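Local coordinates for protein type II restriction enzyme NlaIV (Neisseria lactamica, PDB 6QM2) that recognises the double-stranded DNA sequence 5'-GGNNCC-3' and cuts it in the middle, leaving blunt-ended fragments with terminal 5'-phosphates, at residues T8-Q11 and I12-K15; W144-K147 and V148-T152; I198-T201 and V202-N205; P234-H237 and E238-K242. All coordinates share one frame; numbering follows the deposited sequence.

Contact 1. Residues T8-Q11 and I12-K15; sequences TAQQ and IFDK
Lys-15 N donates to Gln-11 O at 2.8 Å, the shortest of the i to i+4 backbone bonds that build the first turns of helix 9-18, the opening helix of this PDDEXK-clan nuclease. Ile-12, Phe-13 and Asp-14 repeat the pattern onto Thr-8, Ala-9 and Gln-10. Thr-8 is the N-cap, but its hydroxyl makes no capping bond and is hydrogen-bonded to Glu-87 instead. The Thr-8 backbone N-H is taken by Gln-11, three residues on, whose side chain folds back to accept it on OE1 at 3.0 Å, with the donor in the amide plane on a lone pair. Gln-11 manages this because CG lies beside its own backbone N (chi1 -74°).

On another side of the helix, Gln-10 follows a different course. CG stands opposite the backbone N and the chain kinks at chi2 (69°), which carries NE2 forward along the helix to the next turn. There Gln-10 NE2 donates to Asp-14 OD2 at 3.2 Å, nearly straight; OD2 lies in the glutamine's amide plane but is met from above the carboxylate plane. Ile-12 and Phe-13 face the protein, Ile-12 resting on Trp-57 and Leu-58 of helix 44-60, and Phe-13 on Leu-126 and Leu-143 of the sheet. Gln-10 and Phe-13 run side by side with amide and ring almost perpendicular (87°); Gln-10 NE2 lies at the ring's edge, near its plane, 3.6 Å from Phe-13 CD2.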
loop_
_atom_site.group_PDB
_atom_site.type_symbol
_atom_site.label_atom_id
_atom_site.label_comp_id
_atom_site.label_asym_id
_atom_site.label_seq_id
_atom_site.Cartn_x
_atom_site.Cartn_y
_atom_site.Cartn_z
ATOM N N THR A 8 18.069 -26.580 -5.860
ATOM C CA THR A 8 18.885 -25.409 -6.169
ATOM C C THR A 8 18.050 -24.387 -6.959
ATOM O O THR A 8 16.971 -24.710 -7.466
ATOM C CB THR A 8 20.186 -25.790 -6.925
ATOM O OG1 THR A 8 21.054 -24.654 -6.981
ATOM C CG2 THR A 8 19.928 -26.280 -8.350
ATOM N N ALA A 9 18.557 -23.160 -7.046
ATOM C CA ALA A 9 17.857 -22.053 -7.706
ATOM C C ALA A 9 17.526 -22.324 -9.177
ATOM O O ALA A 9 16.462 -21.929 -9.654
ATOM C CB ALA A 9 18.674 -20.775 -7.585
ATOM N N GLN A 10 18.437 -22.992 -9.884
ATOM C CA GLN A 10 18.227 -23.361 -11.291
ATOM C C GLN A 10 17.145 -24.440 -11.449
ATOM O O GLN A 10 16.385 -24.419 -12.419
ATOM C CB GLN A 10 19.549 -23.823 -11.925
ATOM C CG GLN A 10 19.499 -24.095 -13.426
ATOM C CD GLN A 10 19.322 -22.842 -14.262
ATOM O OE1 GLN A 10 20.077 -21.881 -14.128
ATOM N NE2 GLN A 10 18.334 -22.857 -15.150
ATOM N N GLN A 11 17.084 -25.377 -10.504
ATOM C CA GLN A 11 16.039 -26.405 -10.493
ATOM C C GLN A 11 14.666 -25.781 -10.219
ATOM O O GLN A 11 13.677 -26.172 -10.838
ATOM C CB GLN A 11 16.344 -27.501 -9.462
ATOM C CG GLN A 11 17.465 -28.452 -9.871
ATOM C CD GLN A 11 17.884 -29.403 -8.754
ATOM O OE1 GLN A 11 18.048 -29.006 -7.598
ATOM N NE2 GLN A 11 18.069 -30.670 -9.103
ATOM N N ILE A 12 14.621 -24.811 -9.300
ATOM C CA ILE A 12 13.390 -24.058 -8.997
ATOM C C ILE A 12 12.944 -23.230 -10.206
ATOM O O ILE A 12 11.759 -23.213 -10.539
ATOM C CB ILE A 12 13.562 -23.146 -7.754
ATOM C CG1 ILE A 12 13.722 -24.000 -6.492
ATOM C CG2 ILE A 12 12.367 -22.211 -7.579
ATOM C CD1 ILE A 12 14.265 -23.248 -5.295
ATOM N N PHE A 13 13.892 -22.547 -10.845
ATOM C CA PHE A 13 13.629 -21.792 -12.073
ATOM C C PHE A 13 13.019 -22.698 -13.142
ATOM O O PHE A 13 11.939 -22.410 -13.656
ATOM C CB PHE A 13 14.921 -21.141 -12.585
ATOM C CG PHE A 13 14.758 -20.366 -13.871
ATOM C CD1 PHE A 13 13.918 -19.257 -13.934
ATOM C CD2 PHE A 13 15.466 -20.730 -15.019
ATOM C CE1 PHE A 13 13.776 -18.538 -15.115
ATOM C CE2 PHE A 13 15.328 -20.012 -16.201
ATOM C CZ PHE A 13 14.481 -18.915 -16.249
ATOM N N ASP A 14 13.704 -23.802 -13.440
ATOM C CA ASP A 14 13.251 -24.755 -14.463
ATOM C C ASP A 14 11.935 -25.443 -14.096
ATOM O O ASP A 14 11.115 -25.705 -14.979
ATOM C CB ASP A 14 14.323 -25.820 -14.747
ATOM C CG ASP A 14 15.540 -25.260 -15.473
ATOM O OD1 ASP A 14 15.374 -24.459 -16.422
ATOM O OD2 ASP A 14 16.671 -25.643 -15.104
ATOM N N LYS A 15 11.732 -25.730 -12.809
ATOM C CA LYS A 15 10.492 -26.367 -12.356
ATOM C C LYS A 15 9.294 -25.443 -12.574
ATOM O O LYS A 15 8.285 -25.866 -13.140
ATOM C CB LYS A 15 10.581 -26.804 -10.888
ATOM C CG LYS A 15 9.415 -27.678 -10.451
ATOM C CD LYS A 15 9.641 -28.362 -9.110
ATOM C CE LYS A 15 8.641 -29.495 -8.915
ATOM N NZ LYS A 15 8.409 -29.838 -7.488
#

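Contact 2. Residues W144-K147 and V148-T152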
loop_
_atom_site.group_PDB
_atom_site.type_symbol
_atom_site.label_atom_id
_atom_site.label_comp_id
_atom_site.label_asym_id
_atom_site.label_seq_id
_atom_site.Cartn_x
_atom_site.Cartn_y
_atom_site.Cartn_z
ATOM N N TRP A 144 12.975 -14.693 -15.005
ATOM C CA TRP A 144 14.431 -14.729 -15.150
ATOM C C TRP A 144 15.103 -15.294 -13.905
ATOM O O TRP A 144 14.579 -15.165 -12.795
ATOM C CB TRP A 144 14.990 -13.324 -15.372
ATOM C CG TRP A 144 14.578 -12.640 -16.637
ATOM C CD1 TRP A 144 15.156 -12.770 -17.867
ATOM C CD2 TRP A 144 13.534 -11.671 -16.783
ATOM N NE1 TRP A 144 14.526 -11.954 -18.776
ATOM C CE2 TRP A 144 13.525 -11.269 -18.139
ATOM C CE3 TRP A 144 12.597 -11.109 -15.904
ATOM C CZ2 TRP A 144 12.616 -10.329 -18.636
ATOM C CZ3 TRP A 144 11.692 -10.172 -16.399
ATOM C CH2 TRP A 144 11.711 -9.791 -17.752
ATOM N N LEU A 145 16.262 -15.917 -14.114
ATOM C CA LEU A 145 17.198 -16.255 -13.040
ATOM C C LEU A 145 18.534 -15.624 -13.404
ATOM O O LEU A 145 19.173 -16.035 -14.375
ATOM C CB LEU A 145 17.340 -17.771 -12.878
ATOM C CG LEU A 145 18.105 -18.236 -11.629
ATOM C CD1 LEU A 145 17.314 -17.957 -10.356
ATOM C CD2 LEU A 145 18.443 -19.712 -11.729
ATOM N N LYS A 146 18.935 -14.608 -12.642
ATOM C CA LYS A 146 20.123 -13.813 -12.958
ATOM C C LYS A 146 20.976 -13.564 -11.713
ATOM O O LYS A 146 20.489 -13.669 -10.584
ATOM C CB LYS A 146 19.704 -12.468 -13.566
ATOM C CG LYS A 146 18.923 -12.555 -14.875
ATOM C CD LYS A 146 19.842 -12.546 -16.089
ATOM C CE LYS A 146 19.193 -13.215 -17.291
ATOM N NZ LYS A 146 20.064 -13.125 -18.493
ATOM N N LYS A 147 22.251 -13.248 -11.936
ATOM C CA LYS A 147 23.150 -12.759 -10.879
ATOM C C LYS A 147 23.020 -11.241 -10.766
ATOM O O LYS A 147 22.533 -10.591 -11.690
ATOM C CB LYS A 147 24.613 -13.141 -11.170
ATOM C CG LYS A 147 25.078 -14.443 -10.529
ATOM C CD LYS A 147 24.327 -15.660 -11.051
ATOM C CE LYS A 147 24.913 -16.955 -10.501
ATOM N NZ LYS A 147 24.830 -17.059 -9.017
ATOM N N VAL A 148 23.464 -10.681 -9.641
ATOM C CA VAL A 148 23.405 -9.222 -9.408
ATOM C C VAL A 148 24.142 -8.416 -10.487
ATOM O O VAL A 148 23.685 -7.346 -10.878
ATOM C CB VAL A 148 23.926 -8.826 -7.993
ATOM C CG1 VAL A 148 25.434 -9.039 -7.850
ATOM C CG2 VAL A 148 23.557 -7.386 -7.660
ATOM N N TRP A 149 25.269 -8.942 -10.958
ATOM C CA TRP A 149 26.069 -8.292 -12.008
ATOM C C TRP A 149 25.384 -8.310 -13.383
ATOM O O TRP A 149 25.651 -7.445 -14.213
ATOM C CB TRP A 149 27.510 -8.862 -12.083
ATOM C CG TRP A 149 27.657 -10.375 -12.118
ATOM C CD1 TRP A 149 27.772 -11.217 -11.038
ATOM C CD2 TRP A 149 27.741 -11.206 -13.279
ATOM N NE1 TRP A 149 27.894 -12.517 -11.457
ATOM C CE2 TRP A 149 27.881 -12.542 -12.828
ATOM C CE3 TRP A 149 27.698 -10.957 -14.660
ATOM C CZ2 TRP A 149 27.984 -13.627 -13.710
ATOM C CZ3 TRP A 149 27.798 -12.040 -15.541
ATOM C CH2 TRP A 149 27.942 -13.357 -15.059
ATOM N N GLN A 150 24.497 -9.279 -13.613
ATOM C CA GLN A 150 23.730 -9.366 -14.866
ATOM C C GLN A 150 22.553 -8.382 -14.960
ATOM O O GLN A 150 22.048 -8.135 -16.055
ATOM C CB GLN A 150 23.207 -10.794 -15.080
ATOM C CG GLN A 150 24.295 -11.829 -15.316
ATOM C CD GLN A 150 23.730 -13.219 -15.534
ATOM O OE1 GLN A 150 22.999 -13.744 -14.694
ATOM N NE2 GLN A 150 24.065 -13.820 -16.667
ATOM N N ILE A 151 22.116 -7.832 -13.828
ATOM C CA ILE A 151 20.969 -6.917 -13.801
ATOM C C ILE A 151 21.333 -5.492 -13.371
ATOM O O ILE A 151 20.442 -4.708 -13.055
ATOM C CB ILE A 151 19.819 -7.482 -12.925
ATOM C CG1 ILE A 151 20.183 -7.488 -11.430
ATOM C CG2 ILE A 151 19.456 -8.886 -13.387
ATOM C CD1 ILE A 151 19.078 -8.015 -10.540
ATOM N N THR A 152 22.623 -5.157 -13.358
ATOM C CA THR A 152 23.073 -3.796 -13.054
ATOM C C THR A 152 24.049 -3.314 -14.111
ATOM O O THR A 152 24.596 -4.104 -14.882
ATOM C CB THR A 152 23.753 -3.686 -11.673
ATOM O OG1 THR A 152 24.731 -4.723 -11.534
ATOM C CG2 THR A 152 22.731 -3.797 -10.560
#
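Two overlapping beta turns lead the chain out of strand 138-147, an outer strand of the mixed sheet, and the contact is the joint between strand end and turn. Val-148 and Trp-149 have the backbone angles of a type I turn, whose closing bond from Gln-150 N to Lys-147 O is weak (3.0 Å). A stronger bond lies beside it: Gln-150 OE1 accepts from Lys-147 N at 2.9 Å, almost straight and on a lone pair in the amide plane. The glutamine side chain thus folds back across the turn onto the Lys-147 N-H. Its CG lies beside its own backbone N (chi1 -66°) and the chain then extends toward the strand end.

Lys-146 passes Gln-150 at about a right angle, its CD 3.7 Å from OE1, while its CB packs on Ile-151 CG2 at 3.6 Å. Lys-147 keeps company with Trp-149, the two side chains running the same way; CB sits over one face of the indole in a CH-pi contact, 3.7 Å from the centroid of the five-membered ring. Farther along the turn Thr-152 OG1 donates to Val-148 O at 2.9 Å.

The tip of Lys-147 goes on to a salt bridge with Asp-124 of the adjoining strand 124-132. Leu-145 meets Gln-10 and Phe-13, so the strand end is linked to helix 9-18, and the turn is linked to helix 191-204 through Val-148 and Trp-149, which lean on Phe-194.

Contact 3. Residues I198-T201 and V202-N205; sequences IEET and VYQN
Glu-200 and Tyr-203 leave the last turns of helix 191-204 side by side and in the same direction, the carboxylate plane turned 70° from the ring. Glu-200 OE2 comes up at the edge of the tyrosine, near the ring plane and 3.7 Å from CD2; it touches carbon, not the hydroxyl. Both residues carry CG opposite the backbone N, Tyr-203 at chi1 178°, which sends them out along the same flank.

Gln-204 meets Glu-200 differently. The two side chains cross at about a right angle, with the NE2 end of the amide against the glutamate's aliphatic part, 3.8 Å from CG. The amide oxygen has a partner outside the helix: Gln-204 OE1 accepts from Ala-159 N and ties the helix to the loop between strands 138-147 and 162-165. Thr-201 crosses Gln-204 obliquely, but its hydroxyl is already spent on Ala-197 O, one turn earlier.

The inward side is apolar: Ile-198 CG2 and Val-202 CG2 lie loosely along one stripe at 4.4 Å, and both residues also touch Trp-215 of helix 215-227. Beneath these side chains the i to i+4 backbone bonds run on, with Val-202 N on Ile-198 O and Gln-204 N on Glu-200 O, both at 2.9 Å. Asn-205 is the first residue to leave helical angles, and its OD1 accepts from Ala-207 N in an Asx turn that leads the chain away. Its backbone N-H is still held by the helix, Asn-205 N donating to Thr-201 O at 2.9 Å.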
loop_
_atom_site.group_PDB
_atom_site.type_symbol
_atom_site.label_atom_id
_atom_site.label_comp_id
_atom_site.label_asym_id
_atom_site.label_seq_id
_atom_site.Cartn_x
_atom_site.Cartn_y
_atom_site.Cartn_z
ATOM N N ILE A 198 31.747 -1.242 -7.941
ATOM C CA ILE A 198 31.476 -1.047 -6.507
ATOM C C ILE A 198 32.685 -0.393 -5.843
ATOM O O ILE A 198 32.531 0.594 -5.132
ATOM C CB ILE A 198 31.132 -2.365 -5.757
ATOM C CG1 ILE A 198 29.840 -3.019 -6.289
ATOM C CG2 ILE A 198 31.005 -2.121 -4.252
ATOM C CD1 ILE A 198 28.558 -2.263 -6.006
ATOM N N GLU A 199 33.878 -0.934 -6.096
ATOM C CA GLU A 199 35.114 -0.402 -5.511
ATOM C C GLU A 199 35.258 1.094 -5.751
ATOM O O GLU A 199 35.525 1.852 -4.820
ATOM C CB GLU A 199 36.350 -1.117 -6.075
ATOM C CG GLU A 199 37.662 -0.740 -5.387
ATOM C CD GLU A 199 38.898 -1.091 -6.200
ATOM O OE1 GLU A 199 38.846 -2.028 -7.034
ATOM O OE2 GLU A 199 39.934 -0.420 -5.991
ATOM N N GLU A 200 35.090 1.508 -7.003
ATOM C CA GLU A 200 35.272 2.911 -7.368
ATOM C C GLU A 200 34.155 3.773 -6.794
ATOM O O GLU A 200 34.420 4.852 -6.256
ATOM C CB GLU A 200 35.371 3.079 -8.892
ATOM C CG GLU A 200 35.833 4.458 -9.353
ATOM C CD GLU A 200 37.144 4.900 -8.727
ATOM O OE1 GLU A 200 38.032 4.045 -8.506
ATOM O OE2 GLU A 200 37.284 6.106 -8.447
ATOM N N THR A 201 32.919 3.281 -6.887
ATOM C CA THR A 201 31.765 3.953 -6.281
ATOM C C THR A 201 31.973 4.247 -4.793
ATOM O O THR A 201 31.526 5.284 -4.305
ATOM C CB THR A 201 30.470 3.134 -6.458
ATOM O OG1 THR A 201 30.306 2.785 -7.836
ATOM C CG2 THR A 201 29.249 3.927 -6.015
ATOM N N VAL A 202 32.653 3.345 -4.084
ATOM C CA VAL A 202 32.986 3.560 -2.674
ATOM C C VAL A 202 33.774 4.865 -2.509
ATOM O O VAL A 202 33.475 5.658 -1.621
ATOM C CB VAL A 202 33.763 2.357 -2.056
ATOM C CG1 VAL A 202 34.340 2.701 -0.690
ATOM C CG2 VAL A 202 32.857 1.140 -1.912
ATOM N N TYR A 203 34.766 5.078 -3.373
ATOM C CA TYR A 203 35.581 6.300 -3.341
ATOM C C TYR A 203 34.825 7.534 -3.833
ATOM O O TYR A 203 34.962 8.616 -3.251
ATOM C CB TYR A 203 36.858 6.118 -4.166
ATOM C CG TYR A 203 37.725 7.355 -4.210
ATOM C CD1 TYR A 203 38.280 7.879 -3.046
ATOM C CD2 TYR A 203 37.979 8.011 -5.410
ATOM C CE1 TYR A 203 39.073 9.014 -3.079
ATOM C CE2 TYR A 203 38.772 9.147 -5.453
ATOM C CZ TYR A 203 39.316 9.644 -4.285
ATOM O OH TYR A 203 40.100 10.771 -4.325
ATOM N N GLN A 204 34.058 7.364 -4.915
ATOM C CA GLN A 204 33.241 8.445 -5.494
ATOM C C GLN A 204 32.247 9.016 -4.488
ATOM O O GLN A 204 32.071 10.224 -4.403
ATOM C CB GLN A 204 32.473 7.950 -6.727
ATOM C CG GLN A 204 33.342 7.669 -7.950
ATOM C CD GLN A 204 32.572 7.034 -9.099
ATOM O OE1 GLN A 204 31.432 6.589 -8.935
ATOM N NE2 GLN A 204 33.197 6.981 -10.274
ATOM N N ASN A 205 31.610 8.125 -3.734
ATOM C CA ASN A 205 30.603 8.478 -2.737
ATOM C C ASN A 205 31.281 9.067 -1.496
ATOM O O ASN A 205 32.019 8.357 -0.824
ATOM C CB ASN A 205 29.813 7.214 -2.374
ATOM C CG ASN A 205 28.702 7.458 -1.370
ATOM O OD1 ASN A 205 28.474 8.581 -0.913
ATOM N ND2 ASN A 205 27.991 6.389 -1.029
#

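Contact 4. Residues P234-H237 and E238-K242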
loop_
_atom_site.group_PDB
_atom_site.type_symbol
_atom_site.label_atom_id
_atom_site.label_comp_id
_atom_site.label_asym_id
_atom_site.label_seq_id
_atom_site.Cartn_x
_atom_site.Cartn_y
_atom_site.Cartn_z
ATOM N N PRO A 234 39.688 -5.761 -11.750
ATOM C CA PRO A 234 40.374 -4.732 -12.545
ATOM C C PRO A 234 40.119 -3.317 -12.022
ATOM O O PRO A 234 39.132 -3.094 -11.316
ATOM C CB PRO A 234 39.775 -4.907 -13.943
ATOM C CG PRO A 234 38.446 -5.537 -13.718
ATOM C CD PRO A 234 38.591 -6.401 -12.502
ATOM N N ARG A 235 41.017 -2.386 -12.344
ATOM C CA ARG A 235 40.796 -0.970 -12.032
ATOM C C ARG A 235 39.636 -0.476 -12.887
ATOM O O ARG A 235 39.537 -0.839 -14.059
ATOM C CB ARG A 235 42.044 -0.128 -12.304
ATOM C CG ARG A 235 43.172 -0.321 -11.298
ATOM C CD ARG A 235 44.209 0.802 -11.369
ATOM N NE ARG A 235 44.640 1.094 -12.748
ATOM C CZ ARG A 235 44.421 2.226 -13.438
ATOM N NH1 ARG A 235 44.879 2.320 -14.688
ATOM N NH2 ARG A 235 43.767 3.271 -12.918
ATOM N N TRP A 236 38.753 0.329 -12.298
ATOM C CA TRP A 236 37.562 0.819 -13.007
ATOM C C TRP A 236 37.933 1.689 -14.206
ATOM O O TRP A 236 37.302 1.593 -15.259
ATOM C CB TRP A 236 36.640 1.596 -12.063
ATOM C CG TRP A 236 35.435 2.187 -12.746
ATOM C CD1 TRP A 236 35.141 3.513 -12.887
ATOM C CD2 TRP A 236 34.377 1.471 -13.391
ATOM N NE1 TRP A 236 33.957 3.668 -13.568
ATOM C CE2 TRP A 236 33.467 2.430 -13.891
ATOM C CE3 TRP A 236 34.101 0.113 -13.586
ATOM C CZ2 TRP A 236 32.302 2.075 -14.579
ATOM C CZ3 TRP A 236 32.938 -0.243 -14.273
ATOM C CH2 TRP A 236 32.055 0.738 -14.761
ATOM N N HIS A 237 38.960 2.519 -14.039
ATOM C CA HIS A 237 39.451 3.383 -15.116
ATOM C C HIS A 237 39.768 2.616 -16.411
ATOM O O HIS A 237 39.463 3.097 -17.499
ATOM C CB HIS A 237 40.684 4.167 -14.649
ATOM C CG HIS A 237 41.065 5.292 -15.560
ATOM N ND1 HIS A 237 40.463 6.531 -15.500
ATOM C CD2 HIS A 237 41.987 5.366 -16.550
ATOM C CE1 HIS A 237 40.997 7.320 -16.415
ATOM N NE2 HIS A 237 41.925 6.638 -17.066
ATOM N N GLU A 238 40.361 1.428 -16.284
ATOM C CA GLU A 238 40.687 0.587 -17.445
ATOM C C GLU A 238 39.454 0.028 -18.162
ATOM O O GLU A 238 39.441 -0.040 -19.390
ATOM C CB GLU A 238 41.613 -0.578 -17.046
ATOM C CG GLU A 238 43.007 -0.165 -16.581
ATOM C CD GLU A 238 43.794 0.609 -17.631
ATOM O OE1 GLU A 238 44.457 1.603 -17.262
ATOM O OE2 GLU A 238 43.744 0.237 -18.826
ATOM N N ILE A 239 38.431 -0.367 -17.403
ATOM C CA ILE A 239 37.247 -1.043 -17.970
ATOM C C ILE A 239 36.013 -0.154 -18.154
ATOM O O ILE A 239 35.026 -0.597 -18.748
ATOM C CB ILE A 239 36.838 -2.293 -17.149
ATOM C CG1 ILE A 239 36.497 -1.943 -15.690
ATOM C CG2 ILE A 239 37.941 -3.337 -17.200
ATOM C CD1 ILE A 239 35.627 -2.980 -15.014
ATOM N N ALA A 240 36.067 1.081 -17.655
ATOM C CA ALA A 240 34.920 2.002 -17.705
ATOM C C ALA A 240 34.349 2.182 -19.108
ATOM O O ALA A 240 33.130 2.215 -19.269
ATOM C CB ALA A 240 35.290 3.359 -17.117
ATOM N N HIS A 241 35.227 2.272 -20.112
ATOM C CA HIS A 241 34.814 2.472 -21.512
ATOM C C HIS A 241 33.774 1.460 -22.027
ATOM O O HIS A 241 32.918 1.816 -22.838
ATOM C CB HIS A 241 36.031 2.498 -22.453
ATOM C CG HIS A 241 36.733 1.180 -22.591
ATOM N ND1 HIS A 241 36.291 0.189 -23.441
ATOM C CD2 HIS A 241 37.852 0.698 -22.003
ATOM C CE1 HIS A 241 37.101 -0.852 -23.361
ATOM N NE2 HIS A 241 38.058 -0.568 -22.496
ATOM N N LYS A 242 33.841 0.219 -21.549
ATOM C CA LYS A 242 32.876 -0.819 -21.939
ATOM C C LYS A 242 31.440 -0.513 -21.496
ATOM O O LYS A 242 30.488 -1.006 -22.110
ATOM C CB LYS A 242 33.278 -2.184 -21.362
ATOM C CG LYS A 242 34.611 -2.736 -21.853
ATOM C CD LYS A 242 34.789 -4.208 -21.492
ATOM C CE LYS A 242 34.948 -4.421 -19.994
ATOM N NZ LYS A 242 35.165 -5.852 -19.648
HETATM O O HOH W 1 37.858 3.065 -19.874
#
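Ile-239 reaches back over the preceding turn toward Trp-236 and Pro-234. From CB its two branches part. CG1, placed between the backbone N and the carbonyl carbon (chi1 60°), lies against backbone oxygens, 3.6 Å from Arg-235 O. CG2 brushes the proline ring at 4.1 Å from Pro-234 CG. The tip, CD1, ends between two partners: it touches Trp-236 CE3 at 3.7 Å and Pro-234 CG at 4.0 Å. The Ile-239 side chain as a whole crosses both Trp-236 and Pro-234 at about a right angle.

The indole is met from the next residue as well. Ala-240 CB stands over one face in a CH-pi contact, 4.0 Å from the centroid of the Trp-236 five-membered ring. Behind it the tryptophan carbonyl takes two weak bonds, from Ile-239 N and Ala-240 N. On the solvent side Arg-235, the N-cap, bends at chi3 and bridges to Glu-238, NH1 to OE1 at 2.7 Å, with guanidinium and carboxylate planes 59° apart. Separately, a water bridges two backbone atoms, donating to His-237 O and accepting from His-241 N at 2.8 Å.

Trp-236 is buried against Ser-196 and Glu-200, and Lys-242 adds salt bridges to Asp-193 and Glu-189. This is a one-turn helix near the C terminus, pinned by its tryptophan to the flank of helix 191-204.

The four contacts fall into two touching pairs. Contacts 1 and 2, centres 15 Å apart, meet where helix 9-18 lies on strand 138-147, with Gln-10 OE1 3.6 Å from Leu-145 CD2. Contacts 3 and 4, centres 13 Å apart, touch through Glu-200 CG, 3.7 Å from Trp-236 CD1. Helix 191-204 joins the pairs: its Phe-194 packs on the turn of contact 2, while its last turns form contact 3, centred about 20 Å away. Contacts 1 and 3 lie on opposite sides of the chain's centre. The Val-148 side chain lies about 10 Å from a potassium ion and about 13 Å from the sodium ion, held by Ser-68, Asn-70, Met-73 and Pro-75, all outside these contacts.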